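Local coordinates for protein membrane-anchored mycosin mycp1 (Mycobacterium thermoresistibile, PDB 4HVL) that probably cleaves proteins as a subtilisin-like serine endopeptidase, a membrane-anchored mycosin that is an essential component of the ESX-1 type VII secretion system, at residues Asp15-Asp20 and Gly85-Ala90; Pro22-Arg27 and Gln139-Arg144; Ala31-Pro36 and Asp303-Val308; Gly72-Pro77 and Leu289-Glu294; Ser96-His101 and Ser135-Pro140. One frame throughout, in Å; residues are numbered along the deposited sequence.

Overall arrangement
Contacts 1 to 3 hold successive parts of the N-terminal segment against the subtilisin-type domain: residues 15-20 meet the end of strand 82-86 in contact 1, residues 22-27 pair with strand 138-140 in contact 2, and in contact 3 the loop 31-36 packs on strand 305-307. Contacts 4 and 5 join loops within the domain. Contacts 1, 2 and 5 lie on one side of the chain's centre, and contacts 3 and 4 adjoin each other. Contacts 2 and 5 share Q139 and P140, their centres about 12 Å apart. Contact 5, which holds H101 of the predicted charge relay, lies in sequence within the loop closed by contact 4, itself nested inside that closed by contact 3. Contacts 1 and 3 are farthest apart, about 30 Å between centres.

Contact 1: residues Asp15-Asp20 and Gly85-Ala90; sequences DETGPD and GDFVDA. With ZN (zinc ion), chain C.
G18 and P19 lie against D86, F87 and V88, where the N-terminal extension crosses the end of strand 82-86, an outermost strand of the parallel sheet of the subtilisin-type fold. Backbone polar contact is slight: G18 N gives D86 O a weak bond of 3.0 Å, its angle at hydrogen only 128°. At its backbone angles, G18 has a conformation in which a side chain would jam against the preceding carbonyl. Two waters add to the link, one accepting from D86 N and weakly bonded to T17 OG1, the other joining T17 OG1 to A90 O.

Packing centres on the F87 ring. The backbone atom G18 N lies over one face of it, and T17 CB stands 4.3 Å above the plane, offset toward the rim; the T17 and F87 side chains cross at about a right angle. CG of F87 is anti to the carbonyl carbon (chi1 -63°), and farther out CE2 comes to 3.7 Å from T17 CA. The P19 ring packs by CG on V88 O at 3.2 Å and by CD on A90 CB at 4.0 Å.

Within 85-90, the D86 carboxylate fixes the turn as an Asx motif: OD1 takes both V88 N and D89 N from the same face of its plane, while OD2 forms a salt bridge with R132. R164 of helix 154-171 bonds to the carbonyls of E16 and G18. At the beginning of 15-20, D15 shares a zinc ion with H168 of the same helix, D15 OD1 lying 2.0 Å from the metal.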
# COMPACT_ATOMS: atom_id res chain seq x y z
N ASP A 15 14.83 -14.89 5.64
CA ASP A 15 13.70 -15.17 4.78
C ASP A 15 12.89 -16.27 5.45
O ASP A 15 13.11 -17.43 5.21
CB ASP A 15 14.20 -15.59 3.40
CG ASP A 15 13.09 -16.04 2.48
OD1 ASP A 15 11.94 -15.59 2.61
OD2 ASP A 15 13.40 -16.89 1.62
N GLU A 16 11.96 -15.89 6.32
CA GLU A 16 11.10 -16.86 6.98
C GLU A 16 9.72 -16.30 7.11
O GLU A 16 9.56 -15.11 7.38
CB GLU A 16 11.67 -17.20 8.37
CG GLU A 16 11.00 -18.35 9.09
CD GLU A 16 11.00 -19.67 8.30
OE1 GLU A 16 11.85 -20.54 8.60
OE2 GLU A 16 10.11 -19.85 7.42
N THR A 17 8.71 -17.15 6.94
CA THR A 17 7.32 -16.70 7.04
C THR A 17 6.81 -16.79 8.49
O THR A 17 7.52 -17.27 9.37
CB THR A 17 6.39 -17.51 6.12
OG1 THR A 17 6.34 -18.87 6.54
CG2 THR A 17 6.88 -17.45 4.70
N GLY A 18 5.58 -16.34 8.73
CA GLY A 18 4.91 -16.50 10.02
C GLY A 18 4.97 -15.24 10.88
O GLY A 18 5.82 -14.39 10.64
N PRO A 19 4.09 -15.12 11.90
CA PRO A 19 4.07 -13.90 12.73
C PRO A 19 5.29 -13.83 13.67
O PRO A 19 5.92 -14.86 13.93
CB PRO A 19 2.77 -14.04 13.52
CG PRO A 19 2.54 -15.51 13.62
CD PRO A 19 3.11 -16.12 12.38
N ASP A 20 5.61 -12.63 14.14
CA ASP A 20 6.67 -12.40 15.13
C ASP A 20 6.39 -13.13 16.44
O ASP A 20 7.31 -13.51 17.15
CB ASP A 20 6.78 -10.91 15.44
CG ASP A 20 7.91 -10.59 16.41
OD1 ASP A 20 9.08 -10.85 16.07
OD2 ASP A 20 7.62 -10.05 17.51
N GLY A 85 2.55 -16.31 0.96
CA GLY A 85 2.89 -16.50 2.36
C GLY A 85 2.01 -15.75 3.36
O GLY A 85 1.32 -14.76 3.01
N ASP A 86 2.04 -16.24 4.59
CA ASP A 86 1.24 -15.73 5.69
C ASP A 86 2.14 -15.36 6.85
O ASP A 86 2.95 -16.18 7.30
CB ASP A 86 0.26 -16.82 6.11
CG ASP A 86 -0.99 -16.28 6.77
OD1 ASP A 86 -0.94 -15.27 7.49
OD2 ASP A 86 -2.04 -16.92 6.61
N PHE A 87 2.00 -14.13 7.33
CA PHE A 87 2.75 -13.61 8.46
C PHE A 87 1.83 -13.31 9.64
O PHE A 87 2.24 -12.68 10.59
CB PHE A 87 3.53 -12.38 8.01
CG PHE A 87 4.55 -12.70 6.94
CD1 PHE A 87 4.16 -13.00 5.65
CD2 PHE A 87 5.89 -12.75 7.24
CE1 PHE A 87 5.08 -13.34 4.69
CE2 PHE A 87 6.83 -13.08 6.26
CZ PHE A 87 6.41 -13.36 4.99
N VAL A 88 0.60 -13.82 9.58
CA VAL A 88 -0.40 -13.73 10.67
C VAL A 88 -0.67 -15.12 11.22
O VAL A 88 -0.45 -15.41 12.41
CB VAL A 88 -1.70 -13.09 10.14
CG1 VAL A 88 -2.82 -13.11 11.18
CG2 VAL A 88 -1.39 -11.66 9.71
N ASP A 89 -1.15 -15.99 10.34
CA ASP A 89 -1.35 -17.39 10.69
C ASP A 89 -0.11 -18.19 10.27
O ASP A 89 0.26 -18.27 9.10
CB ASP A 89 -2.60 -17.94 10.04
CG ASP A 89 -3.06 -19.24 10.67
OD1 ASP A 89 -2.21 -20.13 10.92
OD2 ASP A 89 -4.28 -19.39 10.91
N ALA A 90 0.50 -18.82 11.26
CA ALA A 90 1.74 -19.54 11.05
C ALA A 90 1.59 -20.70 10.06
O ALA A 90 2.57 -21.10 9.47
CB ALA A 90 2.29 -20.03 12.37
ZN ZN C . 10.80 -16.85 1.49
O HOH W 1 3.42 -18.84 4.86
O HOH W 2 5.46 -19.76 9.28

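Contact 2: residues Pro22-Arg27 and Gln139-Arg144; sequences PMEQRR and QPVGAR
Q139 pairs with E24 as an antiparallel hydrogen-bonded pair: E24 N gives to Q139 O at 3.0 Å and Q139 N to E24 O at 2.9 Å. On the face these two share, the Q139 chain, bent at chi2 (-66°), meets R26 at about a right angle, CG to CG at 3.9 Å. Q139 CB lies over one face of the R26 guanidinium, offset toward the rim, and that group is tied back to the strand by a salt bridge from R26 NH1 to E24 OE1 at 2.6 Å. P140, the non-hydrogen-bonded partner of M23, has its side chain on the other face; the M23 chain, bent at chi2 and chi3, folds back to set SD 3.6 Å from P140 CA. V141 extends the pairing with a nearly straight bond from its N to P22 O, 2.9 Å and 172°. Its CG2 packs on P22 CB at 3.8 Å, and a water lies within bonding distance of both P22 O and V141 O. The resulting two-stranded antiparallel sheet of 23-25 and 138-140 lies on the surface, continued by backbone bonds of R26 and R27 to A137, with F138 packed against M23 and Q25.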
# COMPACT_ATOMS: atom_id res chain seq x y z
N PRO A 22 3.01 -15.69 18.44
CA PRO A 22 1.84 -16.48 18.06
C PRO A 22 0.53 -15.69 18.00
O PRO A 22 0.32 -14.78 18.80
CB PRO A 22 1.78 -17.54 19.16
CG PRO A 22 3.17 -17.63 19.69
CD PRO A 22 3.70 -16.24 19.62
N MET A 23 -0.34 -16.07 17.07
CA MET A 23 -1.54 -15.31 16.74
C MET A 23 -2.70 -16.28 16.57
O MET A 23 -2.50 -17.38 16.02
CB MET A 23 -1.38 -14.55 15.42
CG MET A 23 -0.29 -13.48 15.36
SD MET A 23 -0.61 -12.08 16.44
CE MET A 23 -1.89 -11.18 15.59
N GLU A 24 -3.89 -15.87 17.02
CA GLU A 24 -5.08 -16.72 17.00
C GLU A 24 -6.29 -15.96 16.50
O GLU A 24 -6.54 -14.81 16.91
CB GLU A 24 -5.35 -17.27 18.41
CG GLU A 24 -6.64 -18.09 18.50
CD GLU A 24 -6.83 -18.77 19.86
OE1 GLU A 24 -6.07 -18.47 20.80
OE2 GLU A 24 -7.77 -19.59 19.98
N GLN A 25 -7.04 -16.60 15.61
CA GLN A 25 -8.26 -15.99 15.08
C GLN A 25 -9.33 -15.96 16.17
O GLN A 25 -9.75 -17.01 16.65
CB GLN A 25 -8.78 -16.75 13.86
CG GLN A 25 -9.97 -16.07 13.23
CD GLN A 25 -10.40 -16.73 11.93
OE1 GLN A 25 -9.77 -17.67 11.47
NE2 GLN A 25 -11.47 -16.23 11.35
N ARG A 26 -9.76 -14.76 16.53
CA ARG A 26 -10.83 -14.57 17.52
C ARG A 26 -12.17 -14.18 16.89
O ARG A 26 -13.20 -14.25 17.56
CB ARG A 26 -10.41 -13.51 18.52
CG ARG A 26 -9.10 -13.79 19.25
CD ARG A 26 -9.25 -14.74 20.42
NE ARG A 26 -8.33 -14.38 21.51
CZ ARG A 26 -7.15 -14.96 21.78
NH1 ARG A 26 -6.68 -15.97 21.07
NH2 ARG A 26 -6.43 -14.51 22.80
N ARG A 27 -12.18 -13.76 15.64
CA ARG A 27 -13.42 -13.34 14.99
C ARG A 27 -13.67 -14.05 13.67
O ARG A 27 -12.72 -14.37 12.93
CB ARG A 27 -13.38 -11.85 14.69
CG ARG A 27 -13.21 -10.94 15.89
CD ARG A 27 -13.27 -9.50 15.40
NE ARG A 27 -12.81 -8.54 16.41
CZ ARG A 27 -12.52 -7.27 16.15
NH1 ARG A 27 -12.63 -6.78 14.92
NH2 ARG A 27 -12.10 -6.48 17.14
N GLN A 139 -5.67 -12.06 17.17
CA GLN A 139 -5.06 -11.38 18.31
C GLN A 139 -3.81 -12.16 18.77
O GLN A 139 -3.79 -13.40 18.67
CB GLN A 139 -6.03 -11.30 19.51
CG GLN A 139 -7.23 -10.39 19.33
CD GLN A 139 -6.85 -8.92 19.21
OE1 GLN A 139 -5.97 -8.43 19.94
NE2 GLN A 139 -7.49 -8.21 18.28
N PRO A 140 -2.81 -11.45 19.32
CA PRO A 140 -1.65 -12.13 19.88
C PRO A 140 -2.06 -13.09 21.00
O PRO A 140 -2.91 -12.76 21.82
CB PRO A 140 -0.78 -10.98 20.43
CG PRO A 140 -1.47 -9.71 20.02
CD PRO A 140 -2.89 -10.04 19.75
N VAL A 141 -1.49 -14.29 21.01
CA VAL A 141 -1.74 -15.23 22.08
C VAL A 141 -1.09 -14.62 23.31
O VAL A 141 0.05 -14.13 23.22
CB VAL A 141 -1.14 -16.62 21.78
CG1 VAL A 141 -1.34 -17.55 22.95
CG2 VAL A 141 -1.77 -17.23 20.54
N GLY A 142 -1.81 -14.59 24.43
CA GLY A 142 -1.31 -14.01 25.67
C GLY A 142 0.17 -14.31 25.84
O GLY A 142 0.59 -15.45 25.69
N ALA A 143 0.97 -13.28 26.11
CA ALA A 143 2.40 -13.48 26.30
C ALA A 143 2.96 -12.55 27.37
O ALA A 143 2.51 -11.42 27.51
CB ALA A 143 3.14 -13.27 24.99
N ARG A 144 3.94 -13.05 28.12
CA ARG A 144 4.64 -12.25 29.12
C ARG A 144 5.63 -11.30 28.42
O ARG A 144 6.73 -11.72 28.06
CB ARG A 144 5.41 -13.17 30.08
CG ARG A 144 4.54 -14.16 30.84
CD ARG A 144 5.37 -15.32 31.38
NE ARG A 144 4.58 -16.24 32.21
CZ ARG A 144 4.51 -16.23 33.55
NH1 ARG A 144 5.18 -15.34 34.28
NH2 ARG A 144 3.75 -17.13 34.17
O HOH W 3 1.77 -14.03 21.08

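Contact 3: residues Ala31-Pro36 and Asp303-Val308; sequences APTVYP and DGLVPV
Chi1 of -81° turns CG of Y35 anti to its carbonyl carbon, and chi1 of -57° does the same for L305, whose chi2 of 180° then extends CD1. With these settings the two side chains slide past each other in opposite directions, Y35 CE1 passing L305 CB at 3.8 Å. Both methyls of L305 are used. CD1 approaches V34 O at 3.7 Å and meets P36 CD at 3.9 Å, leucine and proline reaching toward each other tip to tip. CD2 touches T33 CG2 at 3.7 Å, the two side chains at about a right angle, with the threonine methyl between its own backbone N and carbonyl carbon.

The phenol end of Y35 passes beyond L305 to the V306-P307 peptide. Its OH is 3.2 Å from P307 N, which carries no hydrogen and so offers no bond, and it touches the proline ring at CD and CG. P307 CA comes at the edge of the aromatic ring. One water, in the plane of the ring at its edge, bonds to Y35 OH at 2.6 Å and donates to L305 O at 2.9 Å.

This surface contact joins the N-terminal extension to strand 305-307, an outermost strand of a three-stranded antiparallel sheet. Strand 295-300 holds the extension more directly, through T33 and N297 backbone bonds and N297 OD1 accepting from Y35 N. The union with 303-308 has no direct hydrogen bond: it depends on van der Waals packing about L305, and its polar link is water-mediated.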
# COMPACT_ATOMS: atom_id res chain seq x y z
N ALA A 31 -16.81 -9.98 5.02
CA ALA A 31 -16.90 -9.99 3.56
C ALA A 31 -17.34 -8.60 3.11
O ALA A 31 -18.06 -7.92 3.83
CB ALA A 31 -17.89 -11.02 3.10
N PRO A 32 -16.87 -8.16 1.94
CA PRO A 32 -17.30 -6.87 1.44
C PRO A 32 -18.72 -6.95 0.92
O PRO A 32 -19.25 -8.06 0.70
CB PRO A 32 -16.34 -6.63 0.28
CG PRO A 32 -16.08 -7.98 -0.24
CD PRO A 32 -15.98 -8.84 0.99
N THR A 33 -19.30 -5.78 0.67
CA THR A 33 -20.68 -5.71 0.23
C THR A 33 -20.91 -4.49 -0.70
O THR A 33 -19.96 -3.97 -1.29
CB THR A 33 -21.65 -5.82 1.46
OG1 THR A 33 -23.00 -5.88 1.00
CG2 THR A 33 -21.51 -4.65 2.48
N VAL A 34 -22.16 -4.07 -0.82
CA VAL A 34 -22.54 -3.02 -1.75
C VAL A 34 -23.56 -2.11 -1.09
O VAL A 34 -24.29 -2.53 -0.19
CB VAL A 34 -23.15 -3.61 -3.04
CG1 VAL A 34 -22.13 -4.50 -3.74
CG2 VAL A 34 -24.41 -4.42 -2.74
N TYR A 35 -23.59 -0.85 -1.53
CA TYR A 35 -24.67 0.05 -1.15
C TYR A 35 -25.93 -0.36 -1.90
O TYR A 35 -25.87 -0.71 -3.10
CB TYR A 35 -24.31 1.51 -1.45
CG TYR A 35 -23.44 2.13 -0.39
CD1 TYR A 35 -23.98 2.56 0.82
CD2 TYR A 35 -22.06 2.28 -0.59
CE1 TYR A 35 -23.18 3.13 1.79
CE2 TYR A 35 -21.26 2.85 0.40
CZ TYR A 35 -21.83 3.27 1.58
OH TYR A 35 -21.05 3.81 2.57
N PRO A 36 -27.09 -0.31 -1.22
CA PRO A 36 -28.34 -0.59 -1.90
C PRO A 36 -28.46 0.21 -3.18
O PRO A 36 -28.09 1.36 -3.20
CB PRO A 36 -29.39 -0.15 -0.87
CG PRO A 36 -28.73 -0.46 0.44
CD PRO A 36 -27.31 -0.03 0.21
N ASP A 303 -22.07 1.08 12.89
CA ASP A 303 -23.49 1.41 12.81
C ASP A 303 -24.00 1.28 11.36
O ASP A 303 -24.77 2.11 10.91
CB ASP A 303 -23.76 2.84 13.34
CG ASP A 303 -24.37 2.85 14.74
OD1 ASP A 303 -23.68 2.39 15.69
OD2 ASP A 303 -25.52 3.34 14.91
N GLY A 304 -23.57 0.25 10.63
CA GLY A 304 -24.01 0.05 9.24
C GLY A 304 -22.92 0.24 8.20
O GLY A 304 -21.74 0.22 8.51
N LEU A 305 -23.32 0.45 6.94
CA LEU A 305 -22.36 0.47 5.82
C LEU A 305 -21.42 1.67 5.83
O LEU A 305 -21.81 2.79 6.17
CB LEU A 305 -23.10 0.43 4.49
CG LEU A 305 -24.03 -0.78 4.34
CD1 LEU A 305 -24.73 -0.75 2.99
CD2 LEU A 305 -23.26 -2.08 4.53
N VAL A 306 -20.17 1.43 5.44
CA VAL A 306 -19.20 2.50 5.25
C VAL A 306 -18.57 2.33 3.86
O VAL A 306 -18.67 1.25 3.25
CB VAL A 306 -18.13 2.51 6.38
CG1 VAL A 306 -18.78 2.75 7.73
CG2 VAL A 306 -17.33 1.23 6.38
N PRO A 307 -17.97 3.40 3.33
CA PRO A 307 -17.40 3.29 1.98
C PRO A 307 -16.12 2.50 1.99
O PRO A 307 -15.51 2.31 3.04
CB PRO A 307 -17.14 4.76 1.58
CG PRO A 307 -17.87 5.60 2.58
CD PRO A 307 -17.96 4.79 3.83
N VAL A 308 -15.72 2.01 0.83
CA VAL A 308 -14.39 1.44 0.65
C VAL A 308 -13.43 2.63 0.49
O VAL A 308 -13.54 3.42 -0.46
CB VAL A 308 -14.33 0.55 -0.62
CG1 VAL A 308 -12.94 0.01 -0.85
CG2 VAL A 308 -15.36 -0.58 -0.54
O HOH W 4 -22.21 5.13 4.46

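Contact 4: residues Gly72-Pro77 and Leu289-Glu294; sequences GVNGSP and LGYGGE
S76 OG, held between its backbone N and carbonyl carbon by a chi1 of 68°, is gripped from several sides: it donates to a water at 2.7 Å, receives a weak bond from a second water, and is also bonded to V79 N. The first water gives its own protons to N74 O and to G290 O, the latter at 2.9 Å, and so ties the two loops together; the second reaches G292 O. Two further waters span G75 O and Y291 O. No direct hydrogen bond crosses the contact, yet N74 packs closely on Y291: ND2 stands 3.1 Å above the centre of one ring face, with amide and ring planes 82° apart. The amide OD1 accepts from D97 N, which fixes its rotation. On the other side, G290-G293 forms a type I beta turn, closed by G293 N to G290 O at 3.0 Å and braced by G292 N on E294 OE1. The phenol OH of Y291 bonds to A30 O. Residues 72-77, following strand 65-70, thus face the turn between strands 288-289 and 295-300, while V73 and Y291 rest on helix 102-110, which H101 of the predicted charge relay precedes.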
# COMPACT_ATOMS: atom_id res chain seq x y z
N GLY A 72 -4.23 -10.70 2.98
CA GLY A 72 -4.60 -11.91 2.24
C GLY A 72 -5.64 -11.63 1.16
O GLY A 72 -6.24 -10.53 1.09
N VAL A 73 -5.85 -12.64 0.32
CA VAL A 73 -6.76 -12.55 -0.82
C VAL A 73 -7.54 -13.85 -0.96
O VAL A 73 -6.95 -14.95 -0.89
CB VAL A 73 -5.98 -12.32 -2.13
CG1 VAL A 73 -6.93 -12.35 -3.33
CG2 VAL A 73 -5.25 -10.98 -2.10
N ASN A 74 -8.86 -13.73 -1.12
CA ASN A 74 -9.67 -14.85 -1.50
C ASN A 74 -9.77 -14.81 -3.01
O ASN A 74 -10.39 -13.92 -3.57
CB ASN A 74 -11.03 -14.82 -0.83
CG ASN A 74 -10.95 -15.05 0.65
OD1 ASN A 74 -10.11 -15.82 1.15
ND2 ASN A 74 -11.82 -14.39 1.38
N GLY A 75 -9.09 -15.75 -3.65
CA GLY A 75 -8.84 -15.70 -5.08
C GLY A 75 -10.04 -16.11 -5.91
O GLY A 75 -10.94 -16.81 -5.41
N SER A 76 -10.06 -15.62 -7.14
CA SER A 76 -11.14 -15.89 -8.07
C SER A 76 -10.61 -15.68 -9.46
O SER A 76 -9.51 -15.12 -9.62
CB SER A 76 -12.32 -14.94 -7.83
OG SER A 76 -11.97 -13.59 -8.17
N PRO A 77 -11.40 -16.07 -10.49
CA PRO A 77 -10.88 -15.83 -11.82
C PRO A 77 -10.57 -14.35 -12.08
O PRO A 77 -9.59 -14.07 -12.77
CB PRO A 77 -11.97 -16.39 -12.75
CG PRO A 77 -12.66 -17.45 -11.93
CD PRO A 77 -12.57 -16.96 -10.49
N LEU A 289 -13.39 -5.36 -6.33
CA LEU A 289 -13.99 -6.69 -6.41
C LEU A 289 -13.82 -7.47 -5.11
O LEU A 289 -12.83 -7.31 -4.39
CB LEU A 289 -13.37 -7.50 -7.55
CG LEU A 289 -13.36 -6.87 -8.96
CD1 LEU A 289 -12.72 -7.84 -9.95
CD2 LEU A 289 -14.77 -6.49 -9.38
N GLY A 290 -14.80 -8.32 -4.84
CA GLY A 290 -14.81 -9.14 -3.64
C GLY A 290 -14.28 -10.55 -3.87
O GLY A 290 -13.58 -10.83 -4.87
N TYR A 291 -14.67 -11.45 -2.96
CA TYR A 291 -14.13 -12.79 -2.90
C TYR A 291 -14.55 -13.68 -4.08
O TYR A 291 -13.96 -14.73 -4.29
CB TYR A 291 -14.56 -13.49 -1.60
CG TYR A 291 -14.20 -12.77 -0.30
CD1 TYR A 291 -13.12 -11.87 -0.23
CD2 TYR A 291 -14.91 -13.02 0.88
CE1 TYR A 291 -12.79 -11.21 0.95
CE2 TYR A 291 -14.58 -12.37 2.06
CZ TYR A 291 -13.52 -11.45 2.09
OH TYR A 291 -13.17 -10.83 3.27
N GLY A 292 -15.58 -13.27 -4.82
CA GLY A 292 -16.01 -14.02 -6.00
C GLY A 292 -15.67 -13.27 -7.29
O GLY A 292 -16.04 -13.71 -8.36
N GLY A 293 -14.97 -12.15 -7.19
CA GLY A 293 -14.74 -11.29 -8.35
C GLY A 293 -15.92 -10.41 -8.69
O GLY A 293 -15.98 -9.86 -9.80
N GLU A 294 -16.85 -10.27 -7.73
CA GLU A 294 -18.06 -9.45 -7.87
C GLU A 294 -17.78 -8.00 -7.47
O GLU A 294 -17.06 -7.75 -6.51
CB GLU A 294 -19.19 -10.04 -6.98
CG GLU A 294 -19.20 -9.66 -5.49
CD GLU A 294 -18.14 -10.33 -4.60
OE1 GLU A 294 -17.24 -11.03 -5.10
OE2 GLU A 294 -18.21 -10.17 -3.35
O HOH W 5 -11.48 -12.55 -5.77
O HOH W 6 -12.46 -16.61 -3.15
O HOH W 7 -13.86 -17.31 -5.79
O HOH W 8 -14.17 -13.94 -10.69

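Contact 5: residues Ser96-His101 and Ser135-Pro140; sequences SDCDAH and SAAFQP. With ZN (zinc ion), chain G.
D99 turns its carboxylate toward the S135-F138 type I turn and accepts from S135 OG and A136 N at the start of the turn, in a subtilisin-type fold where this loop leads into helix 102-110. Chi1 of -65° sets CG of D99 anti to the carbonyl carbon; at the carboxylate, each oxygen accepts through its syn lone pair, OD1 from S135 OG at 2.6 Å and OD2 from A136 N at 2.7 Å. The serine hydroxyl, whose proton goes to D99, also accepts from A137 N at 2.9 Å, an ST turn that ties carboxylate and turn into one network. Two short bonds hold the D99 carboxylate, and their donors would probably stabilise its negative charge.

Beside this polar pair, C98 points toward the turn and touches the A137 methyl: SG lies 3.5 Å from A137 CB. That sulfur is in the disulfide with C29, which ties the N-terminal segment to this loop beside A137.

On the loop's own side, D97 holds the backbone in place. OD1 takes D99 N at 2.9 Å from above the carboxylate plane, an Asx turn, and OD2 takes H101 N by its syn lone pair. H101, at the N-cap of the helix, belongs to the predicted charge relay, with ND1 bonded to D70. Here a zinc ion, also bound by S312 and a water, sits 2.1 Å from H101 NE2.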
# COMPACT_ATOMS: atom_id res chain seq x y z
N SER A 96 -6.07 -16.48 2.11
CA SER A 96 -7.26 -16.33 2.94
C SER A 96 -7.35 -14.88 3.41
O SER A 96 -6.49 -14.40 4.16
CB SER A 96 -7.17 -17.26 4.15
OG SER A 96 -8.37 -17.19 4.90
N ASP A 97 -8.39 -14.18 2.97
CA ASP A 97 -8.66 -12.81 3.39
C ASP A 97 -9.80 -12.89 4.40
O ASP A 97 -10.90 -13.27 4.04
CB ASP A 97 -9.09 -11.95 2.19
CG ASP A 97 -9.29 -10.51 2.56
OD1 ASP A 97 -8.98 -10.15 3.75
OD2 ASP A 97 -9.68 -9.73 1.65
N CYS A 98 -9.52 -12.51 5.64
CA CYS A 98 -10.52 -12.50 6.70
C CYS A 98 -11.03 -11.07 6.96
O CYS A 98 -11.92 -10.87 7.77
CB CYS A 98 -9.91 -13.11 7.98
SG CYS A 98 -11.05 -13.79 9.19
N ASP A 99 -10.53 -10.08 6.21
CA ASP A 99 -10.76 -8.67 6.53
C ASP A 99 -11.47 -7.90 5.42
O ASP A 99 -11.62 -6.71 5.51
CB ASP A 99 -9.42 -7.97 6.80
CG ASP A 99 -8.73 -8.50 8.04
OD1 ASP A 99 -8.44 -9.71 8.11
OD2 ASP A 99 -8.51 -7.71 8.95
N ALA A 100 -11.84 -8.56 4.33
CA ALA A 100 -12.45 -7.87 3.21
C ALA A 100 -11.62 -6.65 2.84
O ALA A 100 -12.14 -5.56 2.72
CB ALA A 100 -13.88 -7.46 3.55
N HIS A 101 -10.31 -6.85 2.67
CA HIS A 101 -9.43 -5.76 2.41
C HIS A 101 -8.44 -6.13 1.31
O HIS A 101 -8.50 -5.58 0.20
CB HIS A 101 -8.75 -5.31 3.73
CG HIS A 101 -7.99 -4.03 3.61
ND1 HIS A 101 -6.69 -3.98 3.16
CD2 HIS A 101 -8.36 -2.74 3.82
CE1 HIS A 101 -6.27 -2.73 3.13
NE2 HIS A 101 -7.27 -1.95 3.52
N SER A 135 -4.21 -8.79 10.06
CA SER A 135 -5.65 -9.07 10.16
C SER A 135 -6.24 -8.61 11.48
O SER A 135 -5.76 -9.02 12.55
CB SER A 135 -5.99 -10.55 10.01
OG SER A 135 -7.38 -10.77 10.28
N ALA A 136 -7.31 -7.82 11.39
CA ALA A 136 -8.09 -7.44 12.56
C ALA A 136 -8.85 -8.62 13.20
O ALA A 136 -9.40 -8.48 14.28
CB ALA A 136 -9.06 -6.32 12.18
N ALA A 137 -8.91 -9.78 12.54
CA ALA A 137 -9.62 -10.94 13.07
C ALA A 137 -8.78 -11.79 14.04
O ALA A 137 -9.31 -12.68 14.72
CB ALA A 137 -10.10 -11.82 11.92
N PHE A 138 -7.47 -11.52 14.09
CA PHE A 138 -6.54 -12.27 14.93
C PHE A 138 -6.02 -11.41 16.06
O PHE A 138 -5.90 -10.19 15.91
CB PHE A 138 -5.34 -12.72 14.11
CG PHE A 138 -5.63 -13.86 13.18
CD1 PHE A 138 -6.48 -13.69 12.10
CD2 PHE A 138 -5.01 -15.08 13.36
CE1 PHE A 138 -6.73 -14.74 11.23
CE2 PHE A 138 -5.25 -16.13 12.50
CZ PHE A 138 -6.11 -15.95 11.43
N GLN A 139 -5.67 -12.06 17.17
CA GLN A 139 -5.06 -11.38 18.31
C GLN A 139 -3.81 -12.16 18.77
O GLN A 139 -3.79 -13.40 18.67
CB GLN A 139 -6.03 -11.30 19.51
CG GLN A 139 -7.23 -10.39 19.33
CD GLN A 139 -6.85 -8.92 19.21
OE1 GLN A 139 -5.97 -8.43 19.94
NE2 GLN A 139 -7.49 -8.21 18.28
N PRO A 140 -2.81 -11.45 19.32
CA PRO A 140 -1.65 -12.13 19.88
C PRO A 140 -2.06 -13.09 21.00
O PRO A 140 -2.91 -12.76 21.82
CB PRO A 140 -0.78 -10.98 20.43
CG PRO A 140 -1.47 -9.71 20.02
CD PRO A 140 -2.89 -10.04 19.75
ZN ZN G . -6.91 0.13 3.88
O HOH W 9 -7.80 0.37 5.82